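Local coordinates for protein glutathione transferase lambda1 (Populus trichocarpa, PDB 4PQH) that probably transfers glutathione to electrophilic compounds, as a monomeric plant transferase of the lambda class that holds glutathione covalently at a cysteine, at residues S18-V23 against W68-V73; F148-E152 against R198-A202; T45-K49 against G105-F109; G127-K131 against F178-F182. One frame throughout, in Å; residues are numbered along the deposited sequence. Where two conformers were deposited one is given.

Overall arrangement
The four contacts span both halves of a glutathione transferase fold, a thioredoxin-like domain followed by a helical one. Contact 1 comes first, holding the segment ahead of strand 28-32 against helix 67-73 at one end of the molecule. Contact 3 interleaves with it along the chain and ties helix 37-48 to the loop leading into helix 113-137; their centres are about 27 Å apart. Contacts 4 and 2, centres about 13 Å apart, also alternate in sequence; Phe129 packs on Phe148, joining helices 113-137, 144-154 and 170-190 in one core. Contacts 1 and 2 lie on opposite sides of the chain's centre, with centres about 42 Å apart. Contact 4 comes nearest the bound glutathione, about 7 Å from the Phe178 side chain.

Contact 1 (S18-V23 against W68-V73); sequences SEPPPV and WYKEKV
One face of the Trp68 indole is covered by two consecutive prolines, each over a different ring. Pro20 CA stands 3.5 Å from the centroid of the five-membered ring, and Pro21 CD lies 3.4 Å from that of the six-membered ring, close to the normal in both cases, so each makes a CH-pi contact. At the edge, Trp68 NE1 donates to Ser18 O at 3.0 Å. The oxygen sits in the indole plane, but the hydrogen bond is bent (N-H...O 138°), with NE1 above the plane of the Ser18 carbonyl. With CG between the backbone N and the carbonyl carbon (chi1 55°), the indole is laid along the extended proline run; Leu14 and Tyr31 also touch it.

One helical turn on, Lys72 passes beside Pro20. Its chain bends at chi3, bringing NZ within 3.3 Å of Pro20 CB. A water donates to Pro21 O at 2.9 Å; its link to Lys72 NZ is doubtful, being unusually short. Further along, the methyls Val23 CG2 and Val73 CG2 meet at 3.9 Å.

Proline rings and alpha carbons laid on an indole, with the indole N-H held by a backbone carbonyl, resemble the way aromatic side chains receive proline-rich segments in SH3 and WW domains. Here this fastens the segment preceding strand 28-32 to helix 67-73 of the thioredoxin-like glutathione-binding domain.

Contact 2 (F148-E152 against R198-A202); sequences FDYIE and RPKLA
Glu152 and Arg198 reach across the contact in opposite directions, each gripping the other's segment. The Glu152 carboxylate straddles the first turn of helix 199-208: OE1 accepts from Leu201 N at 2.7 Å, and OE2 takes Lys200 N at 2.9 Å on its syn lone pair. A bend at chi2 (71°) turns the carboxylate onto these two amides. In return, Arg198, at the N-cap position, extends from CG to NE alongside helix 144-154 and holds Asp149 OD1 side-on, with NE at 2.8 Å and NH2 at 3.0 Å. Both nitrogens approach that one oxygen from the same face of the carboxylate, whose plane is turned 39° from the guanidinium. Phe148 CB lies over one guanidinium face, toward its rim.

Beneath the polar groups, Leu201 CD2 packs on Phe148 CD1 at 3.6 Å, and Leu201 CD1 meets Ile151 CG2 more loosely. Outside the two segments, Tyr192 OH and Ile194 O also bind the guanidinium and fix its rotation, while Phe148 continues into the core against Phe129.

A carboxylate bound to backbone N-H groups at a helix start should be stabilised by the positive end of the helix dipole, so Glu152 is probably ionised, a negative charge from helix 144-154 set at the start of helix 199-208.

Contact 3 (T45-K49 against G105-F109); sequences TRNCK and GPSLF
Gly105 meets the end of helix 37-48 through its backbone, its CA making a C-H...O contact with Lys49 O at 3.4 Å. A CB here would clash with that oxygen, and the backbone angles by themselves call for glycine. Its carbonyl is linked to Lys49 NZ by a water that donates to Gly105 O and accepts from the ammonium. Pro106 follows, its ring resting against the helix end with CG 3.5 Å from Cys48 O, while Pro106 O accepts directly from Lys49 NZ at 2.8 Å. The ammonium stands above the plane of this carbonyl, 48° out of it. Bends at chi3 and chi4 (78° and 73°) curl the lysine back so that NZ arrives there, and Asp100 of helix 92-102 adds a salt bridge.

Beyond Ser107, Leu108 turns into the interior. Its CD1 lies 3.7 Å from Lys49 CG and 4.0 Å from Cys48 CB, with Thr45 CG2 just beyond; the leucine and lysine chains run past each other in opposite senses. A methionine in place of Lys49 would probably leave Asp100 without its charged mate and Pro106 O without its ammonium donor. Asp100 also binds Leu108 N, and Leu108 packs on Leu170 and Ile173. Segment 105-109 lies in the linker between the thioredoxin-like and helical domains of the glutathione transferase fold, and its leucine packs against both.

Contact 4 (G127-K131 against F178-F182); sequences GSFSK and FIERF
Phe129 is the main bump of this contact, its ring reaching from helix 113-137 into a hollow formed by Phe178, Ile179 and Phe182 on helix 170-190. Its CG is anti to the backbone N (chi1 -178°), which carries the ring across between the helices. At the far end, Phe129 CZ lies 3.8 Å from Ile179 CG1, and the adjacent CE2 touches Phe182 CD2 at 3.7 Å. Phe178 CB closes the hollow, near the plane of the Phe129 ring at its edge. The two phenylalanines Phe129 and Phe182 meet obliquely, with planes at 49° and centroids 5.6 Å apart; it is the Phe182 edge that receives Phe129 CE2.

The short helical segments are nearly parallel, 10° apart, and their axes stay 11.6 Å from each other, a wide separation bridged by these large side chains. Both helices belong to the all-helical C-terminal domain of the glutathione transferase fold, and Phe178 reaches the domain boundary, where it packs edge-to-face with Tyr38 of the glutathione pocket.

Ser130 OG faces the notch where the Phe178 and Phe182 rings come together. It rests 3.6 Å from Phe178 CD1 and 3.9 Å from Phe182 CZ, meeting the latter ring at its edge. An alanine replacing Phe182 is likely to open a gap beside Phe129 CE2 and next to Ser130 OG. Phe129 also packs edge-to-face on Tyr175 and touches Ala147 and Ile151 of helix 144-154.

Contact 1 (S18-V23 against W68-V73)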
loop_
_atom_site.group_PDB
_atom_site.type_symbol
_atom_site.label_atom_id
_atom_site.label_comp_id
_atom_site.label_asym_id
_atom_site.label_seq_id
_atom_site.Cartn_x
_atom_site.Cartn_y
_atom_site.Cartn_z
ATOM N N SER A 18 -1.227 26.045 -3.451
ATOM C CA SER A 18 -0.368 25.906 -2.279
ATOM C C SER A 18 1.069 26.313 -2.580
ATOM O O SER A 18 1.570 26.106 -3.684
ATOM C CB SER A 18 -0.395 24.467 -1.754
ATOM O OG SER A 18 -1.694 24.105 -1.316
ATOM N N GLU A 19 1.729 26.894 -1.585
ATOM C CA GLU A 19 3.133 27.236 -1.716
ATOM C C GLU A 19 3.941 25.961 -1.520
ATOM O O GLU A 19 3.499 25.047 -0.823
ATOM C CB GLU A 19 3.523 28.325 -0.715
ATOM C CG GLU A 19 3.368 29.730 -1.281
ATOM C CD GLU A 19 3.336 30.798 -0.210
ATOM O OE1 GLU A 19 3.052 30.459 0.958
ATOM O OE2 GLU A 19 3.595 31.975 -0.538
ATOM N N PRO A 20 5.114 25.879 -2.162
ATOM C CA PRO A 20 5.920 24.658 -2.093
ATOM C C PRO A 20 6.583 24.475 -0.733
ATOM O O PRO A 20 6.948 25.458 -0.093
ATOM C CB PRO A 20 6.985 24.887 -3.168
ATOM C CG PRO A 20 7.109 26.368 -3.255
ATOM C CD PRO A 20 5.726 26.896 -3.035
ATOM N N PRO A 21 6.729 23.220 -0.293
ATOM C CA PRO A 21 7.456 22.896 0.935
ATOM C C PRO A 21 8.951 23.064 0.679
ATOM O O PRO A 21 9.353 23.240 -0.474
ATOM C CB PRO A 21 7.117 21.408 1.158
ATOM C CG PRO A 21 5.993 21.098 0.216
ATOM C CD PRO A 21 6.196 22.015 -0.940
ATOM N N PRO A 22 9.746 23.081 1.752
ATOM C CA PRO A 22 11.184 22.999 1.534
ATOM C C PRO A 22 11.450 21.679 0.840
ATOM O O PRO A 22 10.818 20.677 1.164
ATOM C CB PRO A 22 11.750 22.968 2.954
ATOM C CG PRO A 22 10.703 23.600 3.802
ATOM C CD PRO A 22 9.400 23.213 3.178
ATOM N N VAL A 23 12.332 21.687 -0.145
ATOM C CA VAL A 23 12.816 20.438 -0.716
ATOM C C VAL A 23 14.296 20.240 -0.410
ATOM O O VAL A 23 15.104 21.152 -0.593
ATOM C CB VAL A 23 12.566 20.368 -2.233
ATOM C CG1 VAL A 23 13.126 19.073 -2.806
ATOM C CG2 VAL A 23 11.078 20.477 -2.521
ATOM N N TRP A 68 4.438 22.719 -8.520
ATOM C CA TRP A 68 5.759 22.528 -7.922
ATOM C C TRP A 68 6.093 21.062 -7.661
ATOM O O TRP A 68 7.255 20.724 -7.459
ATOM C CB TRP A 68 5.959 23.371 -6.647
ATOM C CG TRP A 68 4.926 23.198 -5.549
ATOM C CD1 TRP A 68 3.972 24.104 -5.180
ATOM C CD2 TRP A 68 4.763 22.068 -4.670
ATOM N NE1 TRP A 68 3.226 23.610 -4.137
ATOM C CE2 TRP A 68 3.694 22.367 -3.801
ATOM C CE3 TRP A 68 5.420 20.840 -4.531
ATOM C CZ2 TRP A 68 3.250 21.475 -2.827
ATOM C CZ3 TRP A 68 4.981 19.955 -3.555
ATOM C CH2 TRP A 68 3.907 20.279 -2.716
ATOM N N TYR A 69 5.085 20.193 -7.664
ATOM C CA TYR A 69 5.337 18.778 -7.417
ATOM C C TYR A 69 6.143 18.185 -8.566
ATOM O O TYR A 69 7.220 17.635 -8.362
ATOM C CB TYR A 69 4.040 17.993 -7.187
ATOM C CG TYR A 69 4.276 16.529 -6.861
ATOM C CD1 TYR A 69 4.971 16.150 -5.712
ATOM C CD2 TYR A 69 3.809 15.524 -7.701
ATOM C CE1 TYR A 69 5.185 14.822 -5.417
ATOM C CE2 TYR A 69 4.028 14.185 -7.407
ATOM C CZ TYR A 69 4.721 13.844 -6.264
ATOM O OH TYR A 69 4.941 12.515 -5.965
ATOM N N LYS A 70 5.625 18.327 -9.780
ATOM C CA LYS A 70 6.318 17.839 -10.963
ATOM C C LYS A 70 7.610 18.623 -11.198
ATOM O O LYS A 70 8.621 18.066 -11.626
ATOM C CB LYS A 70 5.394 17.933 -12.182
ATOM C CG LYS A 70 6.070 17.685 -13.523
ATOM C CD LYS A 70 5.064 17.776 -14.664
ATOM C CE LYS A 70 5.751 17.725 -16.024
ATOM N NZ LYS A 70 6.553 16.482 -16.200
ATOM N N GLU A 71 7.577 19.914 -10.889
ATOM C CA GLU A 71 8.685 20.804 -11.216
ATOM C C GLU A 71 9.841 20.759 -10.215
ATOM O O GLU A 71 10.999 20.910 -10.601
ATOM C CB GLU A 71 8.177 22.240 -11.390
ATOM C CG GLU A 71 7.217 22.410 -12.568
ATOM C CD GLU A 71 6.598 23.797 -12.643
ATOM O OE1 GLU A 71 6.910 24.643 -11.777
ATOM O OE2 GLU A 71 5.794 24.039 -13.569
ATOM N N LYS A 72 9.537 20.547 -8.940
ATOM C CA LYS A 72 10.568 20.653 -7.907
ATOM C C LYS A 72 10.790 19.381 -7.100
ATOM O O LYS A 72 11.837 19.213 -6.476
ATOM C CB LYS A 72 10.240 21.797 -6.950
ATOM C CG LYS A 72 10.207 23.157 -7.613
ATOM C CD LYS A 72 9.634 24.199 -6.676
ATOM C CE LYS A 72 10.231 24.062 -5.290
ATOM N NZ LYS A 72 9.951 25.252 -4.447
ATOM N N VAL A 73 9.806 18.492 -7.104
ATOM C CA VAL A 73 9.865 17.314 -6.249
ATOM C C VAL A 73 10.029 16.018 -7.034
ATOM O O VAL A 73 11.017 15.302 -6.865
ATOM C CB VAL A 73 8.616 17.206 -5.361
ATOM C CG1 VAL A 73 8.697 15.965 -4.496
ATOM C CG2 VAL A 73 8.470 18.446 -4.496
HETATM O O HOH W 1 10.960 24.950 -2.163
#

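Contact 2 (F148-E152 against R198-A202)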
loop_
_atom_site.group_PDB
_atom_site.type_symbol
_atom_site.label_atom_id
_atom_site.label_comp_id
_atom_site.label_asym_id
_atom_site.label_seq_id
_atom_site.Cartn_x
_atom_site.Cartn_y
_atom_site.Cartn_z
ATOM N N PHE A 148 -8.764 -14.069 -6.460
ATOM C CA PHE A 148 -8.892 -14.310 -5.027
ATOM C C PHE A 148 -8.667 -15.774 -4.665
ATOM O O PHE A 148 -8.261 -16.078 -3.540
ATOM C CB PHE A 148 -10.209 -13.751 -4.478
ATOM C CG PHE A 148 -10.169 -12.270 -4.234
ATOM C CD1 PHE A 148 -9.544 -11.771 -3.097
ATOM C CD2 PHE A 148 -10.716 -11.375 -5.147
ATOM C CE1 PHE A 148 -9.484 -10.412 -2.856
ATOM C CE2 PHE A 148 -10.662 -10.004 -4.908
ATOM C CZ PHE A 148 -10.039 -9.526 -3.761
ATOM N N ASP A 149 -8.900 -16.676 -5.611
ATOM C CA ASP A 149 -8.513 -18.074 -5.440
ATOM C C ASP A 149 -6.993 -18.196 -5.314
ATOM O O ASP A 149 -6.482 -18.953 -4.473
ATOM C CB ASP A 149 -9.002 -18.925 -6.611
ATOM C CG ASP A 149 -10.482 -19.187 -6.563
ATOM O OD1 ASP A 149 -11.110 -18.926 -5.511
ATOM O OD2 ASP A 149 -11.015 -19.666 -7.583
ATOM N N TYR A 150 -6.265 -17.438 -6.127
ATOM C CA TYR A 150 -4.809 -17.440 -6.057
ATOM C C TYR A 150 -4.351 -16.964 -4.678
ATOM O O TYR A 150 -3.452 -17.550 -4.070
ATOM C CB TYR A 150 -4.206 -16.562 -7.159
ATOM C CG TYR A 150 -2.697 -16.603 -7.205
ATOM C CD1 TYR A 150 -1.936 -15.770 -6.394
ATOM C CD2 TYR A 150 -2.032 -17.479 -8.054
ATOM C CE1 TYR A 150 -0.553 -15.808 -6.424
ATOM C CE2 TYR A 150 -0.650 -17.521 -8.097
ATOM C CZ TYR A 150 0.086 -16.684 -7.278
ATOM O OH TYR A 150 1.464 -16.725 -7.312
ATOM N N ILE A 151 -4.979 -15.905 -4.188
ATOM C CA ILE A 151 -4.667 -15.355 -2.873
ATOM C C ILE A 151 -4.954 -16.368 -1.758
ATOM O O ILE A 151 -4.139 -16.560 -0.845
ATOM C CB ILE A 151 -5.456 -14.043 -2.623
ATOM C CG1 ILE A 151 -5.009 -12.961 -3.615
ATOM C CG2 ILE A 151 -5.315 -13.571 -1.181
ATOM C CD1 ILE A 151 -3.524 -12.692 -3.582
ATOM N N GLU A 152 -6.105 -17.029 -1.846
ATOM C CA GLU A 152 -6.507 -18.022 -0.856
ATOM C C GLU A 152 -5.483 -19.149 -0.797
ATOM O O GLU A 152 -5.061 -19.572 0.291
ATOM C CB GLU A 152 -7.902 -18.570 -1.187
ATOM C CG GLU A 152 -8.364 -19.684 -0.260
ATOM C CD GLU A 152 -8.706 -19.194 1.129
ATOM O OE1 GLU A 152 -8.826 -17.968 1.335
ATOM O OE2 GLU A 152 -8.854 -20.056 2.020
ATOM N N ARG A 198 -13.591 -18.888 1.031
ATOM C CA ARG A 198 -12.182 -18.515 1.132
ATOM C C ARG A 198 -11.812 -18.174 2.572
ATOM O O ARG A 198 -11.618 -17.011 2.921
ATOM C CB ARG A 198 -11.861 -17.353 0.188
ATOM C CG ARG A 198 -12.114 -17.678 -1.278
ATOM C CD ARG A 198 -11.473 -16.671 -2.226
ATOM N NE ARG A 198 -11.851 -16.973 -3.610
ATOM C CZ ARG A 198 -12.970 -16.539 -4.190
ATOM N NH1 ARG A 198 -13.808 -15.755 -3.519
ATOM N NH2 ARG A 198 -13.243 -16.883 -5.445
ATOM N N PRO A 199 -11.718 -19.203 3.423
ATOM C CA PRO A 199 -11.534 -18.979 4.857
ATOM C C PRO A 199 -10.186 -18.352 5.237
ATOM O O PRO A 199 -10.136 -17.578 6.189
ATOM C CB PRO A 199 -11.678 -20.384 5.445
ATOM C CG PRO A 199 -11.353 -21.314 4.322
ATOM C CD PRO A 199 -11.851 -20.635 3.093
ATOM N N LYS A 200 -9.118 -18.671 4.517
ATOM C CA LYS A 200 -7.814 -18.087 4.821
ATOM C C LYS A 200 -7.831 -16.589 4.512
ATOM O O LYS A 200 -7.262 -15.777 5.247
ATOM C CB LYS A 200 -6.706 -18.784 4.028
ATOM C CG LYS A 200 -6.480 -20.247 4.389
ATOM C CD LYS A 200 -5.603 -20.391 5.605
ATOM C CE LYS A 200 -5.306 -21.852 5.901
ATOM N NZ LYS A 200 -4.639 -21.988 7.220
ATOM N N LEU A 201 -8.470 -16.231 3.402
ATOM C CA LEU A 201 -8.639 -14.838 3.037
ATOM C C LEU A 201 -9.510 -14.100 4.045
ATOM O O LEU A 201 -9.190 -12.981 4.445
ATOM C CB LEU A 201 -9.270 -14.750 1.650
ATOM C CG LEU A 201 -9.690 -13.347 1.222
ATOM C CD1 LEU A 201 -8.482 -12.436 1.092
ATOM C CD2 LEU A 201 -10.439 -13.430 -0.076
ATOM N N ALA A 202 -10.617 -14.720 4.448
ATOM C CA ALA A 202 -11.483 -14.104 5.449
ATOM C C ALA A 202 -10.693 -13.831 6.734
ATOM O O ALA A 202 -10.798 -12.750 7.327
ATOM C CB ALA A 202 -12.700 -14.986 5.727
#

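Contact 3 (T45-K49 against G105-F109)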
loop_
_atom_site.group_PDB
_atom_site.type_symbol
_atom_site.label_atom_id
_atom_site.label_comp_id
_atom_site.label_asym_id
_atom_site.label_seq_id
_atom_site.Cartn_x
_atom_site.Cartn_y
_atom_site.Cartn_z
ATOM N N THR A 45 3.407 1.339 5.683
ATOM C CA THR A 45 4.766 0.936 6.058
ATOM C C THR A 45 5.361 1.880 7.096
ATOM O O THR A 45 5.881 1.447 8.126
ATOM C CB THR A 45 5.672 0.813 4.826
ATOM O OG1 THR A 45 5.101 -0.150 3.931
ATOM C CG2 THR A 45 7.065 0.328 5.234
ATOM N N ARG A 46 5.253 3.175 6.842
ATOM C CA ARG A 46 5.636 4.206 7.795
ATOM C C ARG A 46 5.018 3.976 9.169
ATOM O O ARG A 46 5.725 3.939 10.178
ATOM C CB ARG A 46 5.225 5.576 7.244
ATOM C CG ARG A 46 5.154 6.725 8.254
ATOM C CD ARG A 46 4.429 7.901 7.589
ATOM N NE ARG A 46 4.400 9.153 8.341
ATOM C CZ ARG A 46 3.366 9.562 9.078
ATOM N NH1 ARG A 46 2.292 8.794 9.212
ATOM N NH2 ARG A 46 3.412 10.735 9.695
ATOM N N ASN A 47 3.706 3.777 9.213
ATOM C CA ASN A 47 3.029 3.626 10.491
ATOM C C ASN A 47 3.422 2.346 11.203
ATOM O O ASN A 47 3.626 2.348 12.415
ATOM C CB ASN A 47 1.521 3.632 10.308
ATOM C CG ASN A 47 0.978 4.993 9.913
ATOM O OD1 ASN A 47 1.724 5.953 9.700
ATOM N ND2 ASN A 47 -0.339 5.079 9.816
ATOM N N CYS A 48 3.523 1.253 10.454
ATOM C CA CYS A 48 3.844 -0.041 11.056
ATOM C C CYS A 48 5.232 -0.042 11.671
ATOM O O CYS A 48 5.511 -0.810 12.595
ATOM C CB CYS A 48 3.742 -1.156 10.022
ATOM S SG CYS A 48 2.062 -1.561 9.551
ATOM N N LYS A 49 6.105 0.825 11.180
ATOM C CA LYS A 49 7.450 0.921 11.719
ATOM C C LYS A 49 7.584 2.012 12.779
ATOM O O LYS A 49 8.671 2.233 13.306
ATOM C CB LYS A 49 8.458 1.119 10.584
ATOM C CG LYS A 49 8.574 -0.092 9.683
ATOM C CD LYS A 49 9.603 0.107 8.576
ATOM C CE LYS A 49 11.015 -0.077 9.106
ATOM N NZ LYS A 49 11.314 -1.516 9.382
ATOM N N GLY A 105 12.576 0.735 13.599
ATOM C CA GLY A 105 11.276 0.124 13.783
ATOM C C GLY A 105 11.362 -1.352 13.463
ATOM O O GLY A 105 12.379 -1.816 12.955
ATOM N N PRO A 106 10.297 -2.105 13.768
ATOM C CA PRO A 106 10.303 -3.549 13.507
ATOM C C PRO A 106 10.533 -3.880 12.040
ATOM O O PRO A 106 10.027 -3.188 11.151
ATOM C CB PRO A 106 8.904 -3.999 13.943
ATOM C CG PRO A 106 8.087 -2.761 13.975
ATOM C CD PRO A 106 9.037 -1.664 14.376
ATOM N N SER A 107 11.306 -4.925 11.782
ATOM C CA SER A 107 11.523 -5.388 10.418
ATOM C C SER A 107 10.248 -5.977 9.855
ATOM O O SER A 107 9.594 -6.795 10.509
ATOM C CB SER A 107 12.614 -6.461 10.379
ATOM O OG SER A 107 12.692 -7.040 9.081
ATOM N N LEU A 108 9.910 -5.580 8.630
ATOM C CA LEU A 108 8.716 -6.097 7.970
ATOM C C LEU A 108 9.044 -7.068 6.834
ATOM O O LEU A 108 8.249 -7.256 5.913
ATOM C CB LEU A 108 7.855 -4.934 7.467
ATOM C CG LEU A 108 7.420 -3.963 8.570
ATOM C CD1 LEU A 108 6.728 -2.754 7.959
ATOM C CD2 LEU A 108 6.506 -4.640 9.577
ATOM N N PHE A 109 10.217 -7.686 6.885
ATOM C CA PHE A 109 10.565 -8.667 5.860
ATOM C C PHE A 109 11.421 -9.764 6.489
ATOM O O PHE A 109 12.418 -9.468 7.154
ATOM C CB PHE A 109 11.282 -7.993 4.688
ATOM C CG PHE A 109 11.053 -8.671 3.360
ATOM C CD1 PHE A 109 9.772 -8.771 2.828
ATOM C CD2 PHE A 109 12.107 -9.198 2.643
ATOM C CE1 PHE A 109 9.552 -9.383 1.602
ATOM C CE2 PHE A 109 11.897 -9.814 1.421
ATOM C CZ PHE A 109 10.617 -9.905 0.897
HETATM O O HOH W 2 13.698 -1.326 10.761
#

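Contact 4 (G127-K131 against F178-F182)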
loop_
_atom_site.group_PDB
_atom_site.type_symbol
_atom_site.label_atom_id
_atom_site.label_comp_id
_atom_site.label_asym_id
_atom_site.label_seq_id
_atom_site.Cartn_x
_atom_site.Cartn_y
_atom_site.Cartn_z
ATOM N N GLY A 127 0.364 -6.945 -10.103
ATOM C CA GLY A 127 -0.185 -6.403 -11.338
ATOM C C GLY A 127 -1.348 -7.224 -11.861
ATOM O O GLY A 127 -2.392 -6.673 -12.229
ATOM N N SER A 128 -1.165 -8.540 -11.906
ATOM C CA SER A 128 -2.206 -9.455 -12.369
ATOM C C SER A 128 -3.420 -9.381 -11.469
ATOM O O SER A 128 -4.553 -9.452 -11.934
ATOM C CB SER A 128 -1.688 -10.896 -12.401
ATOM O OG SER A 128 -0.521 -11.008 -13.198
ATOM N N PHE A 129 -3.180 -9.252 -10.169
ATOM C CA PHE A 129 -4.262 -9.166 -9.206
ATOM C C PHE A 129 -5.147 -7.945 -9.476
ATOM O O PHE A 129 -6.375 -8.047 -9.525
ATOM C CB PHE A 129 -3.689 -9.111 -7.789
ATOM C CG PHE A 129 -4.736 -9.079 -6.717
ATOM C CD1 PHE A 129 -5.531 -10.193 -6.469
ATOM C CD2 PHE A 129 -4.933 -7.932 -5.966
ATOM C CE1 PHE A 129 -6.497 -10.165 -5.465
ATOM C CE2 PHE A 129 -5.894 -7.897 -4.962
ATOM C CZ PHE A 129 -6.678 -9.015 -4.718
ATOM N N SER A 130 -4.520 -6.787 -9.643
ATOM C CA SER A 130 -5.250 -5.569 -9.985
ATOM C C SER A 130 -5.960 -5.685 -11.331
ATOM O O SER A 130 -7.129 -5.307 -11.470
ATOM C CB SER A 130 -4.304 -4.366 -10.002
ATOM O OG SER A 130 -4.185 -3.802 -8.711
ATOM N N LYS A 131 -5.254 -6.225 -12.316
ATOM C CA LYS A 131 -5.815 -6.353 -13.657
ATOM C C LYS A 131 -7.057 -7.243 -13.650
ATOM O O LYS A 131 -8.066 -6.904 -14.250
ATOM C CB LYS A 131 -4.757 -6.879 -14.623
ATOM C CG LYS A 131 -5.202 -6.934 -16.061
ATOM C CD LYS A 131 -4.013 -7.063 -16.991
ATOM C CE LYS A 131 -4.485 -7.221 -18.412
ATOM N NZ LYS A 131 -3.401 -7.036 -19.426
ATOM N N PHE A 178 -5.450 -2.608 -1.866
ATOM C CA PHE A 178 -6.209 -3.105 -2.994
ATOM C C PHE A 178 -7.355 -4.013 -2.582
ATOM O O PHE A 178 -8.472 -3.865 -3.083
ATOM C CB PHE A 178 -5.257 -3.703 -4.017
ATOM C CG PHE A 178 -4.371 -2.663 -4.626
ATOM C CD1 PHE A 178 -4.828 -1.894 -5.687
ATOM C CD2 PHE A 178 -3.131 -2.381 -4.081
ATOM C CE1 PHE A 178 -4.050 -0.901 -6.215
ATOM C CE2 PHE A 178 -2.347 -1.379 -4.611
ATOM C CZ PHE A 178 -2.808 -0.642 -5.695
ATOM N N ILE A 179 -7.122 -4.901 -1.619
ATOM C CA ILE A 179 -8.214 -5.709 -1.093
ATOM C C ILE A 179 -9.252 -4.813 -0.389
ATOM O O ILE A 179 -10.459 -5.031 -0.508
ATOM C CB ILE A 179 -7.681 -6.845 -0.198
ATOM C CG1 ILE A 179 -6.869 -7.815 -1.067
ATOM C CG2 ILE A 179 -8.830 -7.551 0.510
ATOM C CD1 ILE A 179 -6.225 -8.961 -0.301
ATOM N N GLU A 180 -8.772 -3.768 0.282
ATOM C CA GLU A 180 -9.635 -2.790 0.943
ATOM C C GLU A 180 -10.629 -2.163 -0.031
ATOM O O GLU A 180 -11.768 -1.894 0.324
ATOM C CB GLU A 180 -8.774 -1.694 1.579
ATOM C CG GLU A 180 -9.528 -0.517 2.151
ATOM C CD GLU A 180 -8.601 0.552 2.704
ATOM O OE1 GLU A 180 -7.602 0.192 3.361
ATOM O OE2 GLU A 180 -8.868 1.753 2.496
ATOM N N ARG A 181 -10.189 -1.930 -1.263
ATOM C CA ARG A 181 -11.044 -1.307 -2.265
ATOM C C ARG A 181 -11.857 -2.340 -3.040
ATOM O O ARG A 181 -13.043 -2.129 -3.301
ATOM C CB ARG A 181 -10.204 -0.450 -3.211
ATOM C CG ARG A 181 -9.728 0.840 -2.568
ATOM C CD ARG A 181 -8.442 1.342 -3.201
ATOM N NE ARG A 181 -8.048 2.639 -2.657
ATOM C CZ ARG A 181 -7.466 2.811 -1.476
ATOM N NH1 ARG A 181 -7.204 1.765 -0.704
ATOM N NH2 ARG A 181 -7.145 4.033 -1.068
ATOM N N PHE A 182 -11.234 -3.462 -3.391
ATOM C CA PHE A 182 -11.906 -4.454 -4.224
ATOM C C PHE A 182 -13.026 -5.165 -3.482
ATOM O O PHE A 182 -14.054 -5.506 -4.076
ATOM C CB PHE A 182 -10.933 -5.496 -4.784
ATOM C CG PHE A 182 -9.849 -4.928 -5.669
ATOM C CD1 PHE A 182 -9.995 -3.693 -6.291
ATOM C CD2 PHE A 182 -8.680 -5.643 -5.882
ATOM C CE1 PHE A 182 -8.987 -3.185 -7.117
ATOM C CE2 PHE A 182 -7.679 -5.148 -6.692
ATOM C CZ PHE A 182 -7.828 -3.913 -7.313
#